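Local coordinates for protein M32 carboxypeptidase (Chitinophagaceae bacterium, PDB 7A03) that probably acts as a metal-dependent carboxypeptidase of the M32 family, removing amino acids from the C-terminal ends of peptides, at residues A[178-181]-A[182-186]; A[370-374]-A[375-379]. All coordinates share one frame; numbering follows the deposited sequence.

How the contacts relate
Both contacts are local, made between residues a few positions apart on a continuous run of chain, so neither closes a long loop; they follow in series, without nesting or crossing. Contact 1 comes first, within helix 170-192, on the turns that lead up to a proline. Contact 2 comes later, where helix 358-374 ends and the chain turns toward helix 382-394. Their centres are about 23 Å apart and their nearest atoms about 8 Å. The two host helices nevertheless meet: V180, L184 and S185 of contact 1 touch H359 or F360 near the start of helix 358-374, and K370 of contact 2 makes a salt bridge to D174 of helix 170-192.

Contact 1: A[178-181]-A[182-186]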
loop_
_atom_site.group_PDB
_atom_site.type_symbol
_atom_site.label_atom_id
_atom_site.label_comp_id
_atom_site.label_asym_id
_atom_site.label_seq_id
_atom_site.Cartn_x
_atom_site.Cartn_y
_atom_site.Cartn_z
ATOM N N THR A 178 -20.114 0.227 -2.405
ATOM C CA THR A 178 -21.417 0.863 -2.502
ATOM C C THR A 178 -21.488 2.063 -1.574
ATOM O O THR A 178 -22.042 3.108 -1.941
ATOM C CB THR A 178 -22.509 -0.159 -2.176
ATOM O OG1 THR A 178 -22.507 -1.190 -3.173
ATOM C CG2 THR A 178 -23.893 0.507 -2.139
ATOM N N GLU A 179 -20.905 1.944 -0.375
ATOM C CA GLU A 179 -20.838 3.105 0.507
ATOM C C GLU A 179 -19.957 4.207 -0.078
ATOM O O GLU A 179 -20.305 5.390 -0.007
ATOM C CB GLU A 179 -20.371 2.681 1.900
ATOM C CG GLU A 179 -21.459 2.000 2.714
ATOM C CD GLU A 179 -20.933 1.030 3.762
ATOM O OE1 GLU A 179 -19.708 0.789 3.813
ATOM O OE2 GLU A 179 -21.753 0.516 4.554
ATOM N N VAL A 180 -18.808 3.842 -0.647
ATOM C CA VAL A 180 -17.971 4.826 -1.332
ATOM C C VAL A 180 -18.796 5.602 -2.351
ATOM O O VAL A 180 -18.814 6.841 -2.351
ATOM C CB VAL A 180 -16.741 4.155 -1.979
ATOM C CG1 VAL A 180 -16.090 5.093 -2.984
ATOM C CG2 VAL A 180 -15.738 3.728 -0.923
ATOM N N LYS A 181 -19.511 4.887 -3.221
ATOM C CA LYS A 181 -20.317 5.559 -4.235
ATOM C C LYS A 181 -21.355 6.462 -3.582
ATOM O O LYS A 181 -21.369 7.683 -3.807
ATOM C CB LYS A 181 -20.991 4.534 -5.153
ATOM C CG LYS A 181 -21.751 5.147 -6.329
ATOM C CD LYS A 181 -23.205 5.456 -5.969
ATOM C CE LYS A 181 -23.736 6.654 -6.741
ATOM N NZ LYS A 181 -25.214 6.726 -6.660
ATOM N N THR A 182 -22.194 5.884 -2.721
ATOM C CA THR A 182 -23.385 6.600 -2.274
ATOM C C THR A 182 -23.043 7.740 -1.331
ATOM O O THR A 182 -23.833 8.675 -1.204
ATOM C CB THR A 182 -24.370 5.654 -1.564
ATOM O OG1 THR A 182 -23.745 5.052 -0.435
ATOM C CG2 THR A 182 -24.842 4.552 -2.513
ATOM N N ALA A 183 -21.879 7.703 -0.684
ATOM C CA ALA A 183 -21.512 8.746 0.258
ATOM C C ALA A 183 -20.537 9.756 -0.329
ATOM O O ALA A 183 -20.676 10.954 -0.080
ATOM C CB ALA A 183 -20.907 8.129 1.524
ATOM N N LEU A 184 -19.557 9.318 -1.121
ATOM C CA LEU A 184 -18.591 10.261 -1.662
ATOM C C LEU A 184 -19.068 10.949 -2.933
ATOM O O LEU A 184 -18.596 12.054 -3.224
ATOM C CB LEU A 184 -17.236 9.591 -1.909
ATOM C CG LEU A 184 -16.565 8.992 -0.671
ATOM C CD1 LEU A 184 -15.168 8.490 -1.054
ATOM C CD2 LEU A 184 -16.485 9.961 0.514
ATOM N N SER A 185 -19.976 10.357 -3.725
ATOM C CA SER A 185 -20.515 11.128 -4.845
ATOM C C SER A 185 -21.202 12.410 -4.390
ATOM O O SER A 185 -20.901 13.477 -4.955
ATOM C CB SER A 185 -21.398 10.268 -5.759
ATOM O OG SER A 185 -20.755 9.049 -6.097
ATOM N N PRO A 186 -22.103 12.394 -3.400
ATOM C CA PRO A 186 -22.685 13.670 -2.949
ATOM C C PRO A 186 -21.645 14.621 -2.399
ATOM O O PRO A 186 -21.733 15.838 -2.614
ATOM C CB PRO A 186 -23.690 13.244 -1.864
ATOM C CG PRO A 186 -23.974 11.814 -2.117
ATOM C CD PRO A 186 -22.701 11.241 -2.700
#
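T182, A183, L184 and S185 each donate their backbone N to the carbonyl four residues earlier, from T178 to K181, as one run of helix that widens at 182-184 and kinks at P186. Two of these carbonyls take a second bond from a hydroxyl. T178 O receives T182 N (2.9 Å) and T182 OG1 (3.0 Å) from opposite faces of its plane; OG1 lies between the backbone N and the carbonyl carbon (chi1 59°), turned back over the preceding turn. K181 O is gripped likewise by S185 N (3.0 Å) and S185 OG (2.7 Å), again one from each face. On the buried flank V180 CG1 meets L184 CD1 obliquely at 4.0 Å. On the exposed side the T178 and T182 methyls, CG2 to CG2, approach to 4.2 Å. The aliphatic chain of K181 bends over T182, with CD 3.4 Å from T182 N. E179 and V180 touch F486 of helix 486-497, and A183 packs on F486 and L490 of the same helix. P186 has no N-H to continue the pattern, so the helix bends there; the S185 hydroxyl adds a second bond on the turn just before the break.

Contact 2: A[370-374]-A[375-379]; sequences KGLID and GSIST
G371 and I377 meet at the C-terminal end of helix 358-374, where the chain folds back over the last turn. Backbone bonds fix the reversal. I377 N donates to G371 O at 3.0 Å, with the N-H pointing nearly straight at the oxygen (166°), which it meets from above the carbonyl plane, and G375 N adds a weak bond to the same oxygen. G375, with positive phi (95°), is the first residue to leave the helix, a conformation that suits glycine. L372 CA makes a CA-H...O contact to I377 O. That same I377 O and L372 O are bridged by a water, which donates to each at 2.8 Å.

Among the polar side chains, D374 OD1 accepts S376 N at 2.7 Å, nearly along its C-O axis, closing an Asx turn, and takes S376 OG as well, at 2.8 Å through its syn lone pair. S376 OG stands between its backbone N and carbonyl carbon (chi1 70°), close enough to its own N for both to reach OD1. The other oxygen, OD2, is hydrogen-bonded to H155 NE2, so the carboxylate is held at both ends and its rotation is probably restricted.

The apolar contacts centre on I377, which lays CG1 and CD1 over the bare CA of G371, CD1 at 3.8 Å; a glycine with no side chain allows this close seat. L372 CD2 reaches I377 CG2 at 4.1 Å.

In the fold, I373 packs against helices 129-150 and 157-164, and K370 forms a salt bridge with E367 of its own helix. T379 rests on L136 and A137 of helix 129-150 and bonds Y129 through its carbonyl, carrying the chain on toward helix 382-394.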
loop_
_atom_site.group_PDB
_atom_site.type_symbol
_atom_site.label_atom_id
_atom_site.label_comp_id
_atom_site.label_asym_id
_atom_site.label_seq_id
_atom_site.Cartn_x
_atom_site.Cartn_y
_atom_site.Cartn_z
ATOM N N LYS A 370 -13.491 -7.711 -11.033
ATOM C CA LYS A 370 -14.494 -8.673 -10.612
ATOM C C LYS A 370 -15.209 -9.237 -11.824
ATOM O O LYS A 370 -15.516 -10.435 -11.862
ATOM C CB LYS A 370 -15.469 -7.999 -9.643
ATOM C CG LYS A 370 -16.551 -8.920 -9.098
ATOM C CD LYS A 370 -17.447 -8.197 -8.092
ATOM C CE LYS A 370 -17.894 -6.845 -8.619
ATOM N NZ LYS A 370 -19.032 -6.289 -7.840
ATOM N N GLY A 371 -15.406 -8.402 -12.852
ATOM C CA GLY A 371 -16.049 -8.871 -14.062
ATOM C C GLY A 371 -15.119 -9.665 -14.947
ATOM O O GLY A 371 -15.555 -10.607 -15.617
ATOM N N LEU A 372 -13.832 -9.313 -14.959
ATOM C CA LEU A 372 -12.889 -10.071 -15.775
ATOM C C LEU A 372 -12.753 -11.487 -15.247
ATOM O O LEU A 372 -12.676 -12.449 -16.025
ATOM C CB LEU A 372 -11.528 -9.379 -15.799
ATOM C CG LEU A 372 -11.427 -8.073 -16.598
ATOM C CD1 LEU A 372 -10.063 -7.437 -16.385
ATOM C CD2 LEU A 372 -11.682 -8.299 -18.086
ATOM N N ILE A 373 -12.768 -11.635 -13.924
ATOM C CA ILE A 373 -12.507 -12.932 -13.316
ATOM C C ILE A 373 -13.759 -13.803 -13.275
ATOM O O ILE A 373 -13.660 -15.034 -13.342
ATOM C CB ILE A 373 -11.846 -12.741 -11.940
ATOM C CG1 ILE A 373 -10.522 -11.990 -12.106
ATOM C CG2 ILE A 373 -11.605 -14.079 -11.264
ATOM C CD1 ILE A 373 -9.526 -12.692 -13.030
ATOM N N ASP A 374 -14.948 -13.206 -13.168
ATOM C CA ASP A 374 -16.161 -14.017 -13.220
ATOM C C ASP A 374 -16.632 -14.302 -14.640
ATOM O O ASP A 374 -17.500 -15.163 -14.826
ATOM C CB ASP A 374 -17.275 -13.471 -12.309
ATOM C CG ASP A 374 -17.911 -12.177 -12.820
ATOM O OD1 ASP A 374 -17.771 -11.828 -14.011
ATOM O OD2 ASP A 374 -18.577 -11.503 -12.005
ATOM N N GLY A 375 -16.070 -13.624 -15.636
ATOM C CA GLY A 375 -16.444 -13.825 -17.015
ATOM C C GLY A 375 -17.487 -12.868 -17.545
ATOM O O GLY A 375 -17.832 -12.952 -18.731
ATOM N N SER A 376 -17.998 -11.958 -16.715
ATOM C CA SER A 376 -19.063 -11.067 -17.156
ATOM C C SER A 376 -18.540 -9.873 -17.941
ATOM O O SER A 376 -19.307 -9.248 -18.677
ATOM C CB SER A 376 -19.896 -10.595 -15.962
ATOM O OG SER A 376 -19.154 -9.703 -15.148
ATOM N N ILE A 377 -17.260 -9.548 -17.807
ATOM C CA ILE A 377 -16.614 -8.496 -18.575
ATOM C C ILE A 377 -15.490 -9.138 -19.376
ATOM O O ILE A 377 -14.714 -9.936 -18.838
ATOM C CB ILE A 377 -16.069 -7.379 -17.660
ATOM C CG1 ILE A 377 -17.202 -6.682 -16.906
ATOM C CG2 ILE A 377 -15.253 -6.354 -18.455
ATOM C CD1 ILE A 377 -16.704 -5.625 -15.914
ATOM N N SER A 378 -15.412 -8.803 -20.657
ATOM C CA SER A 378 -14.370 -9.325 -21.526
ATOM C C SER A 378 -13.237 -8.313 -21.657
ATOM O O SER A 378 -13.407 -7.114 -21.426
ATOM C CB SER A 378 -14.938 -9.658 -22.911
ATOM O OG SER A 378 -13.960 -9.446 -23.916
ATOM N N THR A 379 -12.064 -8.818 -22.031
ATOM C CA THR A 379 -10.928 -7.960 -22.331
ATOM C C THR A 379 -11.042 -7.291 -23.694
ATOM O O THR A 379 -10.293 -6.348 -23.971
ATOM C CB THR A 379 -9.636 -8.772 -22.255
ATOM O OG1 THR A 379 -8.531 -7.957 -22.651
ATOM C CG2 THR A 379 -9.720 -9.955 -23.173
HETATM O O HOH W 1 -13.221 -12.325 -18.736
#